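Local structure of probable 3-hydroxybutyryl-CoA dehydrogenase (Escherichia coli, 3MOG) at residues G19-A24 against V31-I36; D46-R51 against R68-L73. The protein catalyses the NAD-dependent oxidation of 3-hydroxyadipyl-CoA to 3-oxoadipyl-CoA, a step in the aerobic breakdown of phenylacetate. All coordinates share one frame; numbering follows the deposited sequence. Where two conformers were deposited one is given.

Interaction 1: G19-A24 against V31-I36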
# COMPACT_ATOMS: atom_id res chain seq x y z
N GLY C 19 9.96 34.47 -15.96
CA GLY C 19 11.34 34.19 -15.62
C GLY C 19 12.05 33.41 -16.70
O GLY C 19 13.23 33.64 -16.96
N ILE C 20 11.33 32.51 -17.36
CA ILE C 20 11.91 31.75 -18.47
C ILE C 20 12.16 32.67 -19.67
O ILE C 20 13.24 32.62 -20.30
CB ILE C 20 11.06 30.49 -18.82
CG1 ILE C 20 11.19 29.45 -17.70
CG2 ILE C 20 11.52 29.88 -20.16
CD1 ILE C 20 9.97 28.47 -17.59
N ALA C 21 11.18 33.55 -19.94
CA ALA C 21 11.27 34.55 -21.01
C ALA C 21 12.48 35.47 -20.82
O ALA C 21 13.20 35.74 -21.78
CB ALA C 21 9.95 35.37 -21.09
N GLU C 22 12.69 35.91 -19.58
CA GLU C 22 13.84 36.74 -19.22
C GLU C 22 15.18 36.07 -19.54
O GLU C 22 16.07 36.71 -20.11
CB GLU C 22 13.78 37.10 -17.73
CG GLU C 22 14.93 38.00 -17.24
CD GLU C 22 14.89 38.23 -15.75
OE1 GLU C 22 15.97 38.45 -15.16
OE2 GLU C 22 13.79 38.19 -15.15
N VAL C 23 15.30 34.78 -19.23
CA VAL C 23 16.51 34.00 -19.51
C VAL C 23 16.77 33.90 -21.00
O VAL C 23 17.88 34.16 -21.46
CB VAL C 23 16.43 32.58 -18.90
CG1 VAL C 23 17.60 31.71 -19.37
CG2 VAL C 23 16.40 32.65 -17.38
N ALA C 24 15.73 33.52 -21.75
CA ALA C 24 15.84 33.36 -23.19
C ALA C 24 16.19 34.69 -23.88
O ALA C 24 17.12 34.73 -24.67
CB ALA C 24 14.59 32.70 -23.79
N VAL C 31 11.86 36.56 -28.13
CA VAL C 31 10.91 35.82 -27.31
C VAL C 31 9.46 36.24 -27.55
O VAL C 31 9.09 37.39 -27.31
CB VAL C 31 11.24 35.89 -25.80
CG1 VAL C 31 10.18 35.14 -24.97
CG2 VAL C 31 12.62 35.32 -25.54
N LEU C 32 8.66 35.29 -28.02
CA LEU C 32 7.22 35.49 -28.13
C LEU C 32 6.58 35.05 -26.82
O LEU C 32 6.49 33.85 -26.55
CB LEU C 32 6.66 34.69 -29.31
CG LEU C 32 7.24 35.01 -30.69
CD1 LEU C 32 6.80 33.99 -31.72
CD2 LEU C 32 6.86 36.41 -31.16
N LEU C 33 6.17 36.01 -26.01
CA LEU C 33 5.51 35.70 -24.75
C LEU C 33 3.98 35.67 -24.93
O LEU C 33 3.35 36.71 -25.12
CB LEU C 33 5.92 36.72 -23.67
CG LEU C 33 5.47 36.52 -22.21
CD1 LEU C 33 5.99 35.21 -21.59
CD2 LEU C 33 5.95 37.69 -21.39
N TYR C 34 3.41 34.47 -24.88
CA TYR C 34 2.00 34.26 -25.20
C TYR C 34 1.12 34.05 -23.98
O TYR C 34 1.42 33.23 -23.11
CB TYR C 34 1.84 33.05 -26.14
CG TYR C 34 0.39 32.61 -26.34
CD1 TYR C 34 -0.11 31.46 -25.71
CD2 TYR C 34 -0.48 33.33 -27.16
CE1 TYR C 34 -1.42 31.05 -25.88
CE2 TYR C 34 -1.81 32.92 -27.34
CZ TYR C 34 -2.27 31.79 -26.70
OH TYR C 34 -3.57 31.39 -26.87
N ASP C 35 0.02 34.80 -23.95
CA ASP C 35 -1.10 34.61 -23.03
C ASP C 35 -2.32 35.24 -23.70
O ASP C 35 -2.17 36.15 -24.52
CB ASP C 35 -0.83 35.30 -21.69
CG ASP C 35 -1.72 34.79 -20.57
OD1 ASP C 35 -2.71 34.08 -20.84
OD2 ASP C 35 -1.41 35.10 -19.40
N ILE C 36 -3.52 34.74 -23.36
CA ILE C 36 -4.76 35.29 -23.92
C ILE C 36 -5.12 36.68 -23.37
O ILE C 36 -5.79 37.47 -24.04
CB ILE C 36 -5.97 34.34 -23.76
CG1 ILE C 36 -6.11 33.87 -22.31
CG2 ILE C 36 -5.86 33.15 -24.74
CD1 ILE C 36 -7.54 33.63 -21.87

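Interaction 2: D46-R51 against R68-L73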
# COMPACT_ATOMS: atom_id res chain seq x y z
N ASP C 46 6.27 44.29 -17.26
CA ASP C 46 6.65 45.33 -16.29
C ASP C 46 7.57 44.78 -15.21
O ASP C 46 8.57 45.42 -14.86
CB ASP C 46 5.43 45.99 -15.65
CG ASP C 46 4.64 46.86 -16.62
OD1 ASP C 46 5.21 47.30 -17.66
OD2 ASP C 46 3.43 47.09 -16.36
N GLY C 47 7.23 43.59 -14.69
CA GLY C 47 8.08 42.85 -13.76
C GLY C 47 9.51 42.65 -14.27
O GLY C 47 10.46 43.02 -13.59
N ILE C 48 9.64 42.10 -15.47
CA ILE C 48 10.96 41.88 -16.09
C ILE C 48 11.74 43.20 -16.29
O ILE C 48 12.93 43.26 -15.98
CB ILE C 48 10.86 41.08 -17.41
CG1 ILE C 48 10.01 39.82 -17.22
CG2 ILE C 48 12.27 40.73 -17.95
CD1 ILE C 48 9.78 39.03 -18.49
N HIS C 49 11.05 44.22 -16.81
CA HIS C 49 11.60 45.58 -16.90
C HIS C 49 12.16 46.03 -15.55
O HIS C 49 13.33 46.42 -15.46
CB HIS C 49 10.53 46.57 -17.40
CG HIS C 49 10.46 46.70 -18.89
ND1 HIS C 49 10.87 47.84 -19.55
CD2 HIS C 49 10.03 45.84 -19.85
CE1 HIS C 49 10.70 47.68 -20.85
NE2 HIS C 49 10.19 46.47 -21.06
N ALA C 50 11.33 45.94 -14.51
CA ALA C 50 11.67 46.37 -13.14
C ALA C 50 12.83 45.61 -12.51
O ALA C 50 13.66 46.21 -11.83
CB ALA C 50 10.45 46.27 -12.25
N ARG C 51 12.87 44.30 -12.73
CA ARG C 51 13.92 43.47 -12.15
C ARG C 51 15.28 43.69 -12.83
O ARG C 51 16.30 43.79 -12.15
CB ARG C 51 13.54 41.99 -12.15
CG ARG C 51 12.35 41.67 -11.26
CD ARG C 51 12.16 40.18 -11.06
NE ARG C 51 12.16 39.42 -12.31
CZ ARG C 51 11.06 39.09 -12.99
NH1 ARG C 51 9.86 39.46 -12.56
NH2 ARG C 51 11.17 38.37 -14.10
N ARG C 68 18.66 45.72 -24.76
CA ARG C 68 18.53 44.72 -25.82
C ARG C 68 17.65 43.52 -25.42
O ARG C 68 16.91 42.98 -26.25
CB ARG C 68 19.90 44.22 -26.29
CG ARG C 68 20.71 45.23 -27.07
CD ARG C 68 21.31 44.52 -28.25
NE ARG C 68 22.75 44.67 -28.32
CZ ARG C 68 23.52 44.09 -29.23
NH1 ARG C 68 22.99 43.31 -30.17
NH2 ARG C 68 24.83 44.30 -29.20
N THR C 69 17.74 43.12 -24.15
CA THR C 69 16.85 42.10 -23.58
C THR C 69 15.38 42.51 -23.66
O THR C 69 14.56 41.75 -24.19
CB THR C 69 17.22 41.78 -22.12
OG1 THR C 69 18.59 41.35 -22.07
CG2 THR C 69 16.32 40.66 -21.54
N LEU C 70 15.07 43.71 -23.18
CA LEU C 70 13.68 44.21 -23.13
C LEU C 70 13.03 44.32 -24.50
O LEU C 70 11.84 44.03 -24.66
CB LEU C 70 13.59 45.54 -22.40
CG LEU C 70 14.13 45.44 -20.97
CD1 LEU C 70 14.21 46.80 -20.31
CD2 LEU C 70 13.29 44.46 -20.15
N LYS C 71 13.83 44.72 -25.49
CA LYS C 71 13.39 44.84 -26.87
C LYS C 71 13.03 43.48 -27.50
O LYS C 71 12.24 43.42 -28.43
CB LYS C 71 14.48 45.54 -27.69
CG LYS C 71 13.98 46.42 -28.83
CD LYS C 71 14.93 47.61 -29.06
CE LYS C 71 14.66 48.76 -28.09
NZ LYS C 71 15.81 49.70 -27.93
N ARG C 72 13.63 42.40 -27.00
CA ARG C 72 13.38 41.07 -27.55
C ARG C 72 12.12 40.41 -26.99
O ARG C 72 11.68 39.38 -27.49
CB ARG C 72 14.62 40.17 -27.41
CG ARG C 72 15.76 40.57 -28.36
CD ARG C 72 17.00 39.69 -28.26
NE ARG C 72 17.77 39.93 -27.05
CZ ARG C 72 19.04 40.34 -27.01
NH1 ARG C 72 19.72 40.58 -28.14
NH2 ARG C 72 19.65 40.50 -25.85
N LEU C 73 11.53 41.03 -25.97
CA LEU C 73 10.30 40.52 -25.36
C LEU C 73 9.05 41.00 -26.10
O LEU C 73 8.59 42.11 -25.88
CB LEU C 73 10.21 40.90 -23.88
CG LEU C 73 11.20 40.19 -22.94
CD1 LEU C 73 11.28 40.91 -21.61
CD2 LEU C 73 10.81 38.71 -22.74

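Interaction 1: G19-A24 against V31-I36
Val31 presents both of its methyls to the helix, one to each of two alanines a single turn apart. Its CG2 lies 3.7 Å from Ala24 CB, while CG1 sits 3.9 Å from Ala21 CB. The first torsion makes this fork possible: CG1 stands anti to the backbone N (chi1 178°), and CG2 consequently falls beside that N, spreading the two branches along the helix surface. Leu33, the next residue on the same side of the strand, adds a lighter touch. Its CB does not point straight at the helix, but the leucine tip swings in, and CD1 comes to 4.0 Å from Ala21 CB. Ala21 is thus shared by two strand side chains.

Backbone also takes part: Val31 CG2 rests 3.8 Å from the carbonyl oxygen of Ala21, a van der Waals contact. No hydrogen bond joins the two segments. The helix keeps its own, such as Ala24 N to Ile20 O at 3.0 Å.

Helix 19-24 and strand 31-34 run almost antiparallel, at 170°, with axes 9.1 Å apart at closest. This is the return of a beta-alpha-beta crossover, in which helix 15-26 lies over strands 8-11 and 31-34; Val10 of the first strand touches both Val31 and Leu33. Alanine suits the helix face because its lone methyl lets the backbone settle near the sheet, and valine, branched at CB, suits the strand. All four touching residues are buried and every side-chain contact is apolar, which implies cohesion by close fit and exclusion of water, without a directional bond to fix the spacing.

Interaction 2: D46-R51 against R68-L73
Leu70 lies across one face of the His49 imidazole, the main contact between helices 38-57 and 63-71 here. In the His49 conformer described, which is one of two, the contact is a CH-pi interaction: CD2 stands 3.8 Å from the ring centroid and 19° off the ring normal. CD2 is nearest to His49 CD2, whereas the other methyl, CD1, reaches His49 ND1 at 3.6 Å, so the leucine fork spans the ring. Over the same face, Leu70 CB comes to 3.8 Å from His49 NE2. The leucine owes this pose to a CG set anti to its carbonyl carbon (chi1 -58°), with its CB directed at the opposing helix. Histidine suits this partly exposed margin, offering a flat surface to the leucine while remaining polar.

Purely aliphatic packing lies deeper. Ile48 and Leu73 meet tip to tip, Leu73 CD1 being 3.8 Å from Ile48 CG2 and 3.9 Å from Ile48 CD1. Ile48 CG2 also passes Leu70 CD2 at a looser 4.4 Å. Branched and long aliphatic chains are apt here, since the three residues are buried and no hydrogen bond crosses between the segments. With Leu70 cut back to alanine, the His49 ring would probably lose its methyl cover and a gap open beside Ile48.

Around the contact, Leu52 of helix 38-57 adds to the packing against Leu70 and Thr69. Helix 15-26 borders it too, Ala25 meeting Thr69. Leu73 begins strand 73-76, an outermost strand of the sheet within this chain, so its contact with Ile48 ties helix 38-57 to that edge.

Overall arrangement
Interactions 1 and 2 are neighbours in the NAD-binding domain, their centres about 10 Å apart, and helix 15-26, which supplies one side of interaction 1, also borders interaction 2. Ala21, which meets the strand in interaction 1, also packs by CB against Leu73 CD2 of interaction 2 at 3.8 Å. Glu22 faces the other way: its OE2 forms a 2.8 Å salt bridge with Arg51 NH2, and its CG lies against Ile48 CG2. A probable backbone hydrogen bond runs from Val31 N to Arg72 O, 2.9 Å. The side chains of Leu33 and Ile48 come close to a probable Rossmann GxGxxG dinucleotide-binding turn (Gly12, Gly14, Gly17) but do not touch it.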